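Local coordinates for 3-methyladenine dna-glycosylase (Archaeoglobus fulgidus, PDB 2JHJ), which belongs to the HhH-GPD superfamily of base excision DNA repair proteins and combines a TATA-box-binding-protein-like domain with a largely helical part, at residues 2-7 with 71-76; 47-52 with 154-159; 123-128 with 220-225; 144-149 with 175-180; 227-232 with 277-282. All coordinates share one frame; numbering follows the deposited sequence. Where two conformers were deposited one is given.

Contact 1 of 5, residues 2-7 with 71-76; sequences WRIELK and AVRRKL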
# COMPACT_ATOMS: atom_id res chain seq x y z
N TRP A 2 3.53 22.35 6.74
CA TRP A 2 3.45 21.70 8.02
C TRP A 2 4.65 20.77 8.10
O TRP A 2 5.23 20.38 7.06
CB TRP A 2 2.12 20.93 8.12
CG TRP A 2 0.87 21.81 8.00
CD1 TRP A 2 0.22 22.47 9.03
CD2 TRP A 2 0.13 22.13 6.80
NE1 TRP A 2 -0.86 23.17 8.54
CE2 TRP A 2 -0.95 22.97 7.19
CE3 TRP A 2 0.27 21.79 5.45
CZ2 TRP A 2 -1.89 23.47 6.27
CZ3 TRP A 2 -0.67 22.29 4.53
CH2 TRP A 2 -1.73 23.13 4.95
N ARG A 3 5.05 20.45 9.33
CA ARG A 3 6.12 19.49 9.60
C ARG A 3 5.64 18.29 10.41
O ARG A 3 4.86 18.42 11.35
CB ARG A 3 7.30 20.15 10.34
CG ARG A 3 8.12 21.07 9.46
CD ARG A 3 9.13 21.88 10.28
NE ARG A 3 10.00 22.59 9.35
CZ ARG A 3 9.73 23.80 8.85
NH1 ARG A 3 8.62 24.44 9.20
NH2 ARG A 3 10.58 24.35 8.01
N ILE A 4 6.11 17.12 9.99
CA ILE A 4 5.94 15.91 10.78
C ILE A 4 7.30 15.56 11.37
O ILE A 4 8.24 15.22 10.65
CB ILE A 4 5.49 14.71 9.91
CG1 ILE A 4 4.24 15.06 9.11
CG2 ILE A 4 5.31 13.47 10.79
CD1 ILE A 4 3.64 13.88 8.35
N GLU A 5 7.38 15.65 12.69
CA GLU A 5 8.64 15.47 13.41
C GLU A 5 8.78 14.04 13.93
O GLU A 5 7.94 13.56 14.68
CB GLU A 5 8.74 16.47 14.56
CG GLU A 5 8.80 17.92 14.11
CD GLU A 5 10.10 18.30 13.41
OE1 GLU A 5 11.05 17.48 13.31
OE2 GLU A 5 10.18 19.45 12.93
N LEU A 6 9.85 13.38 13.53
CA LEU A 6 10.06 12.00 13.86
C LEU A 6 11.09 11.88 14.96
O LEU A 6 12.05 12.65 15.01
CB LEU A 6 10.55 11.25 12.63
CG LEU A 6 9.79 11.42 11.30
CD1 LEU A 6 10.49 10.60 10.27
CD2 LEU A 6 8.30 11.07 11.42
N LYS A 7 10.89 10.89 15.82
CA LYS A 7 11.85 10.52 16.86
C LYS A 7 13.11 9.81 16.28
O LYS A 7 14.20 9.91 16.86
CB LYS A 7 11.15 9.68 17.96
CG LYS A 7 12.11 8.90 18.89
CD LYS A 7 11.56 8.66 20.30
CE LYS A 7 12.70 8.23 21.23
NZ LYS A 7 12.30 8.07 22.65
N ALA A 71 -5.82 15.53 10.67
CA ALA A 71 -6.39 14.36 9.99
C ALA A 71 -5.49 13.95 8.83
O ALA A 71 -5.30 12.75 8.59
CB ALA A 71 -7.80 14.64 9.51
N VAL A 72 -4.94 14.94 8.12
CA VAL A 72 -4.02 14.68 7.01
C VAL A 72 -2.71 14.06 7.55
O VAL A 72 -2.17 13.10 6.99
CB VAL A 72 -3.70 15.98 6.19
CG1 VAL A 72 -2.55 15.77 5.16
CG2 VAL A 72 -4.94 16.49 5.51
N ARG A 73 -2.21 14.64 8.64
CA ARG A 73 -1.01 14.13 9.29
C ARG A 73 -1.12 12.63 9.67
O ARG A 73 -0.23 11.83 9.35
CB ARG A 73 -0.68 15.00 10.49
CG ARG A 73 0.62 14.66 11.16
CD ARG A 73 0.69 15.35 12.53
NE ARG A 73 2.08 15.44 12.97
CZ ARG A 73 2.73 14.48 13.63
NH1 ARG A 73 2.11 13.34 13.94
NH2 ARG A 73 4.00 14.67 13.99
N ARG A 74 -2.23 12.26 10.32
CA ARG A 74 -2.54 10.87 10.65
C ARG A 74 -2.53 9.96 9.41
O ARG A 74 -1.96 8.85 9.43
CB ARG A 74 -3.94 10.83 11.28
CG ARG A 74 -4.40 9.48 11.79
CD ARG A 74 -5.76 9.65 12.49
NE ARG A 74 -5.74 10.77 13.46
CZ ARG A 74 -6.53 11.84 13.42
NH1 ARG A 74 -7.46 11.99 12.47
NH2 ARG A 74 -6.41 12.77 14.36
N LYS A 75 -3.18 10.44 8.35
CA LYS A 75 -3.30 9.70 7.11
C LYS A 75 -1.92 9.48 6.50
O LYS A 75 -1.61 8.38 6.08
CB LYS A 75 -4.21 10.43 6.10
CG LYS A 75 -5.74 10.32 6.40
CD LYS A 75 -6.55 11.00 5.29
CE LYS A 75 -7.80 10.21 4.92
NZ LYS A 75 -8.67 11.01 3.99
N LEU A 76 -1.09 10.53 6.46
CA LEU A 76 0.27 10.41 5.89
C LEU A 76 1.19 9.52 6.73
O LEU A 76 1.92 8.68 6.15
CB LEU A 76 0.91 11.78 5.67
CG LEU A 76 0.20 12.71 4.68
CD1 LEU A 76 0.99 14.04 4.55
CD2 LEU A 76 -0.00 12.02 3.30

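Contact 2 of 5, residues 47-52 with 154-159; sequences AVMAYP and NGLKFY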
# COMPACT_ATOMS: atom_id res chain seq x y z
N ALA A 47 -4.99 18.79 -2.78
CA ALA A 47 -3.59 18.54 -3.12
C ALA A 47 -2.77 18.32 -1.85
O ALA A 47 -2.87 19.09 -0.91
CB ALA A 47 -3.02 19.72 -3.91
N VAL A 48 -1.98 17.25 -1.82
CA VAL A 48 -1.04 17.02 -0.72
C VAL A 48 0.29 16.58 -1.32
O VAL A 48 0.30 15.78 -2.24
CB VAL A 48 -1.51 15.93 0.31
CG1 VAL A 48 -0.51 15.81 1.46
CG2 VAL A 48 -2.85 16.27 0.89
N MET A 49 1.39 17.13 -0.81
CA MET A 49 2.74 16.68 -1.18
C MET A 49 3.62 16.56 0.06
O MET A 49 3.37 17.21 1.07
CB MET A 49 3.37 17.62 -2.23
CG MET A 49 3.53 19.07 -1.81
SD MET A 49 4.07 20.17 -3.16
CE MET A 49 5.83 19.92 -3.05
N ALA A 50 4.66 15.74 -0.02
CA ALA A 50 5.52 15.51 1.11
C ALA A 50 6.95 15.28 0.66
O ALA A 50 7.19 14.65 -0.37
CB ALA A 50 5.03 14.33 1.96
N TYR A 51 7.90 15.75 1.46
CA TYR A 51 9.31 15.57 1.14
C TYR A 51 10.10 15.84 2.43
O TYR A 51 9.60 16.54 3.32
CB TYR A 51 9.74 16.49 -0.03
CG TYR A 51 9.45 17.95 0.23
CD1 TYR A 51 10.37 18.75 0.92
CD2 TYR A 51 8.26 18.53 -0.22
CE1 TYR A 51 10.11 20.11 1.17
CE2 TYR A 51 7.99 19.87 0.01
CZ TYR A 51 8.92 20.66 0.70
OH TYR A 51 8.63 21.97 0.95
N PRO A 52 11.29 15.24 2.55
CA PRO A 52 12.03 15.49 3.76
C PRO A 52 12.77 16.85 3.75
O PRO A 52 13.26 17.29 2.72
CB PRO A 52 13.01 14.33 3.80
CG PRO A 52 13.29 14.05 2.36
CD PRO A 52 12.00 14.32 1.64
N ASN A 154 -0.41 25.09 -7.26
CA ASN A 154 1.00 25.49 -7.19
C ASN A 154 1.83 25.10 -8.42
O ASN A 154 3.00 24.73 -8.30
CB ASN A 154 1.61 24.88 -5.94
CG ASN A 154 2.27 25.90 -5.07
OD1 ASN A 154 1.64 26.89 -4.68
ND2 ASN A 154 3.55 25.68 -4.75
N GLY A 155 1.22 25.17 -9.60
CA GLY A 155 1.88 24.75 -10.83
C GLY A 155 1.85 23.25 -11.11
O GLY A 155 2.25 22.81 -12.20
N LEU A 156 1.35 22.47 -10.15
CA LEU A 156 1.40 20.99 -10.25
C LEU A 156 0.02 20.34 -10.28
O LEU A 156 -0.93 20.84 -9.66
CB LEU A 156 2.23 20.41 -9.08
CG LEU A 156 3.73 20.71 -8.99
CD1 LEU A 156 4.24 20.38 -7.58
CD2 LEU A 156 4.55 19.96 -10.06
N LYS A 157 -0.08 19.24 -11.03
CA LYS A 157 -1.29 18.42 -11.03
C LYS A 157 -1.12 17.25 -10.06
O LYS A 157 -0.09 16.58 -10.08
CB LYS A 157 -1.58 17.88 -12.44
CG LYS A 157 -2.19 18.90 -13.39
CD LYS A 157 -2.04 18.41 -14.82
CE LYS A 157 -2.18 19.57 -15.84
NZ LYS A 157 -1.51 19.22 -17.14
N PHE A 158 -2.17 17.03 -9.26
CA PHE A 158 -2.26 16.02 -8.21
C PHE A 158 -3.41 15.12 -8.61
O PHE A 158 -4.46 15.61 -9.02
CB PHE A 158 -2.56 16.65 -6.85
CG PHE A 158 -1.52 17.62 -6.38
CD1 PHE A 158 -0.71 17.31 -5.28
CD2 PHE A 158 -1.37 18.88 -7.00
CE1 PHE A 158 0.27 18.22 -4.83
CE2 PHE A 158 -0.39 19.79 -6.57
CZ PHE A 158 0.43 19.46 -5.48
N TYR A 159 -3.21 13.81 -8.49
CA TYR A 159 -4.17 12.84 -9.03
C TYR A 159 -4.69 11.98 -7.88
O TYR A 159 -3.93 11.65 -6.96
CB TYR A 159 -3.48 11.96 -10.08
CG TYR A 159 -2.85 12.73 -11.23
CD1 TYR A 159 -3.57 12.96 -12.40
CD2 TYR A 159 -1.55 13.25 -11.14
CE1 TYR A 159 -3.02 13.69 -13.46
CE2 TYR A 159 -0.97 13.96 -12.21
CZ TYR A 159 -1.71 14.18 -13.36
OH TYR A 159 -1.17 14.87 -14.43

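Contact 3 of 5, residues 123-128 with 220-225; sequences AKAIIQ and RWTAEL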
# COMPACT_ATOMS: atom_id res chain seq x y z
N ALA A 123 -9.80 -2.43 -4.59
CA ALA A 123 -9.79 -2.36 -6.05
C ALA A 123 -8.43 -2.77 -6.62
O ALA A 123 -8.36 -3.56 -7.56
CB ALA A 123 -10.16 -0.98 -6.52
N LYS A 124 -7.36 -2.22 -6.04
CA LYS A 124 -6.00 -2.53 -6.49
C LYS A 124 -5.62 -3.98 -6.27
O LYS A 124 -4.97 -4.61 -7.14
CB LYS A 124 -5.00 -1.57 -5.85
CG LYS A 124 -4.98 -0.23 -6.54
CD LYS A 124 -4.00 0.72 -5.86
CE LYS A 124 -3.60 1.80 -6.83
NZ LYS A 124 -2.45 2.55 -6.22
N ALA A 125 -6.04 -4.54 -5.13
CA ALA A 125 -5.81 -5.98 -4.89
C ALA A 125 -6.54 -6.89 -5.92
O ALA A 125 -5.96 -7.84 -6.43
CB ALA A 125 -6.16 -6.36 -3.43
N ILE A 126 -7.79 -6.56 -6.24
CA ILE A 126 -8.53 -7.21 -7.34
C ILE A 126 -7.77 -7.06 -8.68
O ILE A 126 -7.51 -8.07 -9.35
CB ILE A 126 -9.98 -6.66 -7.48
CG1 ILE A 126 -10.83 -7.03 -6.25
CG2 ILE A 126 -10.67 -7.19 -8.75
CD1 ILE A 126 -12.12 -6.14 -6.09
N ILE A 127 -7.41 -5.83 -9.06
CA ILE A 127 -6.62 -5.59 -10.29
C ILE A 127 -5.36 -6.46 -10.38
O ILE A 127 -5.04 -7.03 -11.43
CB ILE A 127 -6.19 -4.10 -10.44
CG1 ILE A 127 -7.43 -3.19 -10.67
CG2 ILE A 127 -5.12 -3.94 -11.59
CD1 ILE A 127 -7.13 -1.70 -10.45
N GLN A 128 -4.65 -6.55 -9.27
CA GLN A 128 -3.34 -7.22 -9.21
C GLN A 128 -3.43 -8.74 -9.41
O GLN A 128 -2.43 -9.39 -9.72
CB GLN A 128 -2.71 -6.89 -7.85
CG GLN A 128 -1.32 -7.40 -7.62
CD GLN A 128 -0.88 -7.08 -6.22
OE1 GLN A 128 -1.33 -6.09 -5.61
NE2 GLN A 128 0.00 -7.91 -5.70
N ARG A 220 -8.49 -16.22 -0.47
CA ARG A 220 -7.57 -16.08 0.66
C ARG A 220 -6.43 -15.07 0.40
O ARG A 220 -6.18 -14.20 1.24
CB ARG A 220 -7.01 -17.46 1.07
CG ARG A 220 -6.14 -17.36 2.34
CD ARG A 220 -5.84 -18.70 2.97
NE ARG A 220 -5.20 -18.48 4.27
CZ ARG A 220 -4.87 -19.45 5.12
NH1 ARG A 220 -5.10 -20.72 4.82
NH2 ARG A 220 -4.32 -19.14 6.29
N TRP A 221 -5.76 -15.17 -0.76
CA TRP A 221 -4.63 -14.30 -1.00
C TRP A 221 -5.10 -12.83 -1.13
O TRP A 221 -4.54 -11.93 -0.52
CB TRP A 221 -3.85 -14.71 -2.24
CG TRP A 221 -2.87 -13.67 -2.69
CD1 TRP A 221 -1.70 -13.31 -2.06
CD2 TRP A 221 -2.99 -12.83 -3.84
NE1 TRP A 221 -1.07 -12.32 -2.78
CE2 TRP A 221 -1.85 -12.00 -3.87
CE3 TRP A 221 -3.93 -12.73 -4.87
CZ2 TRP A 221 -1.62 -11.05 -4.89
CZ3 TRP A 221 -3.72 -11.78 -5.89
CH2 TRP A 221 -2.57 -10.95 -5.89
N THR A 222 -6.15 -12.61 -1.91
CA THR A 222 -6.64 -11.24 -2.10
C THR A 222 -7.08 -10.62 -0.77
O THR A 222 -6.73 -9.46 -0.48
CB THR A 222 -7.72 -11.21 -3.16
OG1 THR A 222 -7.13 -11.72 -4.38
CG2 THR A 222 -8.29 -9.75 -3.37
N ALA A 223 -7.78 -11.40 0.05
CA ALA A 223 -8.26 -10.93 1.35
C ALA A 223 -7.09 -10.59 2.27
O ALA A 223 -7.10 -9.56 2.94
CB ALA A 223 -9.17 -11.97 1.98
N GLU A 224 -6.07 -11.46 2.29
CA GLU A 224 -4.94 -11.28 3.20
C GLU A 224 -4.03 -10.14 2.78
O GLU A 224 -3.42 -9.47 3.65
CB GLU A 224 -4.16 -12.58 3.38
CG GLU A 224 -4.93 -13.62 4.22
CD GLU A 224 -4.18 -14.91 4.43
OE1 GLU A 224 -3.15 -15.12 3.78
OE2 GLU A 224 -4.63 -15.73 5.26
N LEU A 225 -3.91 -9.95 1.46
CA LEU A 225 -3.26 -8.77 0.89
C LEU A 225 -3.92 -7.42 1.29
O LEU A 225 -3.26 -6.45 1.70
CB LEU A 225 -3.16 -8.91 -0.64
CG LEU A 225 -2.12 -7.99 -1.27
CD1 LEU A 225 -0.65 -8.45 -0.99
CD2 LEU A 225 -2.40 -7.93 -2.77

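Contact 4 of 5, residues 144-149 with 175-180; sequences VGRFGD and LRECGL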
# COMPACT_ATOMS: atom_id res chain seq x y z
N VAL A 144 -7.17 5.76 -12.92
CA VAL A 144 -6.95 7.06 -12.29
C VAL A 144 -7.09 8.19 -13.31
O VAL A 144 -7.78 9.20 -13.05
CB VAL A 144 -5.57 7.10 -11.57
CG1 VAL A 144 -5.06 8.55 -11.37
CG2 VAL A 144 -5.65 6.34 -10.25
N GLY A 145 -6.44 8.01 -14.45
CA GLY A 145 -6.49 8.96 -15.53
C GLY A 145 -7.91 9.24 -15.99
O GLY A 145 -8.28 10.39 -16.14
N ARG A 146 -8.71 8.19 -16.17
CA ARG A 146 -10.08 8.34 -16.66
C ARG A 146 -11.05 8.85 -15.61
O ARG A 146 -11.86 9.73 -15.89
CB ARG A 146 -10.63 7.01 -17.21
CG ARG A 146 -10.18 6.61 -18.61
CD ARG A 146 -11.00 7.29 -19.69
NE ARG A 146 -12.45 7.17 -19.52
CZ ARG A 146 -13.18 6.11 -19.89
NH1 ARG A 146 -12.62 5.02 -20.41
NH2 ARG A 146 -14.51 6.13 -19.72
N PHE A 147 -10.98 8.28 -14.40
CA PHE A 147 -12.08 8.44 -13.41
C PHE A 147 -11.66 9.06 -12.07
O PHE A 147 -12.51 9.39 -11.22
CB PHE A 147 -12.78 7.09 -13.19
CG PHE A 147 -13.19 6.40 -14.46
CD1 PHE A 147 -14.13 6.99 -15.32
CD2 PHE A 147 -12.64 5.16 -14.81
CE1 PHE A 147 -14.50 6.37 -16.50
CE2 PHE A 147 -13.00 4.53 -15.98
CZ PHE A 147 -13.94 5.12 -16.83
N GLY A 148 -10.35 9.23 -11.86
CA GLY A 148 -9.87 9.75 -10.59
C GLY A 148 -9.92 11.27 -10.58
O GLY A 148 -10.07 11.88 -11.62
N ASP A 149 -9.82 11.88 -9.42
CA ASP A 149 -9.77 13.32 -9.34
C ASP A 149 -8.41 13.83 -9.81
O ASP A 149 -7.40 13.10 -9.82
CB ASP A 149 -10.05 13.81 -7.92
CG ASP A 149 -11.47 13.54 -7.48
OD1 ASP A 149 -12.39 14.12 -8.10
OD2 ASP A 149 -11.67 12.76 -6.51
N LEU A 175 -14.52 0.54 -16.82
CA LEU A 175 -13.36 -0.24 -16.37
C LEU A 175 -12.83 -1.19 -17.45
O LEU A 175 -11.61 -1.32 -17.65
CB LEU A 175 -13.71 -1.00 -15.09
CG LEU A 175 -14.01 -0.11 -13.87
CD1 LEU A 175 -14.39 -1.00 -12.67
CD2 LEU A 175 -12.79 0.75 -13.56
N ARG A 176 -13.73 -1.85 -18.18
CA ARG A 176 -13.27 -2.70 -19.27
C ARG A 176 -12.48 -1.88 -20.30
O ARG A 176 -11.45 -2.36 -20.81
CB ARG A 176 -14.42 -3.47 -19.90
CG ARG A 176 -15.04 -4.50 -18.95
CD ARG A 176 -16.07 -5.33 -19.66
NE ARG A 176 -15.41 -6.08 -20.72
CZ ARG A 176 -15.98 -7.04 -21.45
NH1 ARG A 176 -17.24 -7.41 -21.25
NH2 ARG A 176 -15.26 -7.65 -22.38
N GLU A 177 -12.94 -0.65 -20.55
CA GLU A 177 -12.29 0.31 -21.45
C GLU A 177 -10.88 0.64 -21.04
O GLU A 177 -10.06 0.97 -21.90
CB GLU A 177 -13.08 1.62 -21.50
CG GLU A 177 -14.18 1.61 -22.54
CD GLU A 177 -15.34 2.57 -22.24
OE1 GLU A 177 -15.19 3.54 -21.46
OE2 GLU A 177 -16.44 2.31 -22.79
N CYS A 178 -10.60 0.57 -19.75
CA CYS A 178 -9.27 0.83 -19.24
C CYS A 178 -8.32 -0.37 -19.39
O CYS A 178 -7.14 -0.24 -19.08
CB CYS A 178 -9.31 1.29 -17.78
SG CYS A 178 -10.13 2.92 -17.54
N GLY A 179 -8.83 -1.51 -19.85
CA GLY A 179 -8.00 -2.72 -20.01
C GLY A 179 -8.27 -3.82 -19.02
O GLY A 179 -7.61 -4.86 -19.04
N LEU A 180 -9.27 -3.62 -18.16
CA LEU A 180 -9.63 -4.58 -17.13
C LEU A 180 -10.55 -5.66 -17.66
O LEU A 180 -11.48 -5.38 -18.41
CB LEU A 180 -10.31 -3.85 -15.96
CG LEU A 180 -10.09 -4.34 -14.54
CD1 LEU A 180 -8.61 -4.26 -14.17
CD2 LEU A 180 -10.89 -3.43 -13.59

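Contact 5 of 5, residues 227-232 with 277-282; sequences LSMALG and ILFYLF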
# COMPACT_ATOMS: atom_id res chain seq x y z
N LEU A 227 -6.01 -7.11 3.92
CA LEU A 227 -5.85 -7.03 5.36
C LEU A 227 -4.52 -6.41 5.77
O LEU A 227 -4.47 -5.49 6.60
CB LEU A 227 -6.05 -8.40 6.02
CG LEU A 227 -7.56 -8.75 6.26
CD1 LEU A 227 -7.71 -10.21 6.42
CD2 LEU A 227 -8.03 -8.04 7.52
N SER A 228 -3.44 -6.93 5.20
CA SER A 228 -2.11 -6.49 5.56
C SER A 228 -1.80 -5.12 4.94
O SER A 228 -1.43 -4.18 5.67
CB SER A 228 -1.05 -7.50 5.12
OG SER A 228 -1.24 -7.93 3.76
N MET A 229 -1.90 -5.04 3.61
CA MET A 229 -1.42 -3.88 2.86
C MET A 229 -2.33 -2.66 2.99
O MET A 229 -1.84 -1.55 3.11
CB MET A 229 -1.20 -4.20 1.37
CG MET A 229 -0.21 -5.32 1.09
SD MET A 229 1.40 -5.06 1.81
CE MET A 229 2.07 -3.83 0.68
N ALA A 230 -3.64 -2.89 2.98
CA ALA A 230 -4.62 -1.80 2.95
C ALA A 230 -5.23 -1.51 4.31
O ALA A 230 -5.56 -0.36 4.59
CB ALA A 230 -5.73 -2.11 1.94
N LEU A 231 -5.38 -2.55 5.14
CA LEU A 231 -6.08 -2.39 6.44
C LEU A 231 -5.14 -2.27 7.65
O LEU A 231 -5.57 -1.97 8.77
CB LEU A 231 -7.15 -3.46 6.68
CG LEU A 231 -8.22 -3.68 5.59
CD1 LEU A 231 -9.33 -4.64 6.03
CD2 LEU A 231 -8.80 -2.37 5.03
N GLY A 232 -3.86 -2.53 7.41
CA GLY A 232 -2.84 -2.41 8.44
C GLY A 232 -2.91 -3.51 9.51
O GLY A 232 -2.47 -3.30 10.63
N ILE A 277 7.67 -6.74 8.29
CA ILE A 277 8.64 -7.61 7.60
C ILE A 277 8.16 -7.93 6.17
O ILE A 277 8.95 -8.01 5.24
CB ILE A 277 8.90 -8.89 8.47
CG1 ILE A 277 9.66 -8.49 9.77
CG2 ILE A 277 9.62 -10.00 7.63
CD1 ILE A 277 9.48 -9.49 10.95
N LEU A 278 6.85 -8.07 6.00
CA LEU A 278 6.25 -8.24 4.67
C LEU A 278 6.77 -7.20 3.65
O LEU A 278 7.18 -7.54 2.56
CB LEU A 278 4.70 -8.17 4.79
CG LEU A 278 3.92 -8.23 3.45
CD1 LEU A 278 4.10 -9.60 2.81
CD2 LEU A 278 2.39 -7.98 3.67
N PHE A 279 6.78 -5.92 4.02
CA PHE A 279 7.29 -4.90 3.10
C PHE A 279 8.79 -5.11 2.76
O PHE A 279 9.18 -4.88 1.60
CB PHE A 279 7.06 -3.49 3.65
CG PHE A 279 5.66 -2.97 3.47
CD1 PHE A 279 4.55 -3.69 3.90
CD2 PHE A 279 5.47 -1.67 2.92
CE1 PHE A 279 3.24 -3.16 3.76
CE2 PHE A 279 4.18 -1.13 2.77
CZ PHE A 279 3.07 -1.88 3.19
N TYR A 280 9.60 -5.50 3.75
CA TYR A 280 11.05 -5.81 3.52
C TYR A 280 11.19 -7.00 2.59
O TYR A 280 12.08 -7.01 1.76
CB TYR A 280 11.84 -6.08 4.82
CG TYR A 280 12.09 -4.83 5.65
CD1 TYR A 280 11.09 -4.33 6.50
CD2 TYR A 280 13.30 -4.13 5.56
CE1 TYR A 280 11.30 -3.16 7.25
CE2 TYR A 280 13.54 -2.98 6.32
CZ TYR A 280 12.54 -2.50 7.14
OH TYR A 280 12.76 -1.37 7.82
N LEU A 281 10.28 -7.99 2.73
CA LEU A 281 10.29 -9.16 1.86
C LEU A 281 10.00 -8.76 0.41
O LEU A 281 10.66 -9.26 -0.50
CB LEU A 281 9.31 -10.24 2.33
CG LEU A 281 9.57 -10.86 3.71
CD1 LEU A 281 8.45 -11.85 4.08
CD2 LEU A 281 10.90 -11.54 3.76
N PHE A 282 9.01 -7.88 0.21
CA PHE A 282 8.69 -7.35 -1.12
C PHE A 282 9.86 -6.65 -1.77
O PHE A 282 10.16 -6.91 -2.95
CB PHE A 282 7.46 -6.41 -1.10
CG PHE A 282 6.13 -7.16 -1.01
CD1 PHE A 282 5.91 -8.32 -1.75
CD2 PHE A 282 5.11 -6.69 -0.17
CE1 PHE A 282 4.70 -9.01 -1.68
CE2 PHE A 282 3.88 -7.39 -0.06
CZ PHE A 282 3.67 -8.53 -0.84

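Contact 1 of 5, residues 2-7 with 71-76
Ile4 on strand 2-5 meets Arg73 and Leu76 on helix 69-80. The short segments approach to 10.2 Å between axes and lie 45° apart. The main packing is between Ile4 and the long side chain of Arg73. CG2 of Ile4 sits over one face of the guanidinium, toward its rim, and lies 3.7 Å from Arg73 NH2. The other branch of Ile4 meets the aliphatic part of the same arginine, with Ile4 CG1 4.2 Å from Arg73 CG. Arg73 reaches the strand because CG stands anti to its backbone N (chi1 -174°) and the chain is extended to NE. The apolar pair is Ile4 CD1 and Leu76 CB, 4.4 Å apart. The polar approach is looser. Arg3 O lies at the edge of the guanidinium, 4.4 Å from Arg73 NE, and is not hydrogen-bonded to it. The side chains of Arg3 and Glu5 have partners outside the two segments: Arg3 forms a salt bridge with Glu53, and Glu5 bonds Thr57. Strand 2-5 is an outermost strand of the antiparallel sheet of the TBP-like domain and pairs with strand 57-62. Helix 69-80 packs on that sheet, and both Ile4 and Leu76 touch Val60 of strand 57-62.

Contact 2 of 5, residues 47-52 with 154-159
The beta hairpin of strands 150-153 and 156-159 lays Phe158 and Leu156 against strand 44-54 of the TBP-like sheet. Asn154 and Gly155 form its tight turn, with both phi angles positive, as in a type I' turn. The short strand segments run nearly perpendicular, at 101°, so the strands do not pair, and the contact is made mainly by side chains. The centre is a CH-pi contact. CB of Ala47 stands 3.4 Å from the centroid of the Phe158 ring and only 5° off the ring normal. The methyl is therefore almost equally far from all six ring carbons. At the edge of the same ring, in its plane, lies Val48 O, 3.6 Å from Phe158 CD1. Met49 CB also comes to the edge, 4.1 Å from Phe158 CE1. Met49 CG lies between the backbone N and the carbonyl carbon (chi1 59°). Its SD then makes a looser contact, 4.4 Å from Leu156 CD1. Ala47 and Phe158 both touch Trp153 of the partner strand in the hairpin. Arg36 of strand 34-41, next to strand 44-54 in the sheet, packs on Phe158 and bonds Lys157 O. On its other side strand 44-54 pairs with strand 57-62.

Contact 3 of 5, residues 123-128 with 220-225
Gln128 reaches from helix 118-128 to Trp221 and Leu225 on helix 220-230. Its CG is anti to the backbone N (chi1 -176°) and the chain stays extended, which carries the amide across to the other helix. NE2 meets the edge of the Trp221 ring, 3.6 Å from Trp221 CZ2. The amide and ring planes stand 80° apart. OE1 rests 3.5 Å from Leu225 CD2. The same Leu225 CD2 lies 4.1 Å from Ala125 CB. Thr222 turns its CG2 to the small Ala125, 4.0 Å from Ala125 CB. The alanine permits close approach: Ala125 CA and Thr222 CA are 6.0 Å apart, and the segment axes come within 9.6 Å, at 145°. Helix 220-230 is probably the second helix of the superfamily's helix-hairpin-helix motif. The sodium ion bound by Thr213, Phe215 and Ile218 sits at the turn before it. Trp221 NE1 is hydrogen-bonded to Asp240. Between the two segments, the Gln128 amide included, the contact is van der Waals. A polar tie lies one residue on, where Thr222 OG1 is hydrogen-bonded to Gln129 NE2.

Contact 4 of 5, residues 144-149 with 175-180
The Arg146 guanidinium meets Glu177 at its edge, and one of its faces lies against Phe147 CZ. The Phe147 ring in turn carries Arg146 CB over the centre of one face. Guanidinium and carboxylate are nearly coplanar, 25° apart. Arg146 grips the carboxylate end-on with two nitrogens, both on a single oxygen. NH1 of Arg146 donates to the anti lone pair of Glu177 OE1 at 3.1 Å, with a bent N-H...O angle of 147°. NH2 is 3.2 Å from Glu177 OE1 and meets it nearly along the C-O axis. The arginine is bent at chi2 (-82°) and chi3, which folds the guanidinium back so that one face meets Phe147 CZ. Cys178 SG makes an oblique sulfur-aromatic contact, 3.6 Å from Phe147 CE2. The same sulfur lies 3.8 Å from Arg146 CG. Gly179 closes helix 164-177 with a Schellman motif, its positive phi turning the chain. The contact joins the C-terminal ends of helices 133-147 and 164-177. Leu175 and Cys178 also pack on Ile143 of helix 133-147, while Leu175 touches Ala185 of helix 182-192.

Contact 5 of 5, residues 227-232 with 277-282
Met229 makes Met-aromatic contacts with Phe279 and Phe282, joining helix 220-230 to helix 274-287. Two conformers of Met229 were deposited, and the distances here belong to one of them. Its SD lies 4.2 Å from the centroid of the Phe279 ring, in an oblique approach. The sulfur meets Phe282 at the ring edge, 3.9 Å from Phe282 CE2. Leu278 CD2 touches the sulfur as well, at 3.6 Å from Met229 SD. The methionine is folded at chi2 (-56°) and chi3, which brings sulfur and methyl together against the aromatic rings. In the next shell, Phe279 stacks on Phe18, and Leu278 and Phe282 both pack on Val243 of helix 241-251. A glycerol, probably from the crystallisation liquor, lies about 4 Å from the Phe279 side chain. The helix carrying Met229 has a wider pi-type turn at 227-230. Ser228 O is hydrogen-bonded to Arg275 NH1 of helix 274-287, and Ser228 OG to the carbonyl oxygens of Glu224 and Leu225. The same Ser228 OG lies 3.6 Å from Leu278 CD2.

Overall arrangement
Contacts 1 and 2 share the TBP-like sheet and touch, with Leu76 CD1 3.9 Å from Val48 CG1. Contact 2 ties that sheet to the hairpin of the HhH-GPD region. It also touches contact 4, where Tyr159 CB packs 4.0 Å from Val144 CG1. Contact 4 in turn meets contact 3: Ile127 CG1 is 3.8 Å from Leu180 CD1. Contacts 3 and 5 use successive parts of helix 220-230, and their centres are about 12 Å apart. The Thr222 side chain of contact 3 is about 8 Å from a bound sodium ion, and Phe158 of contact 2 about 12 Å from one. Contact 5 lies nearest the chain's centre, about 7 Å from it.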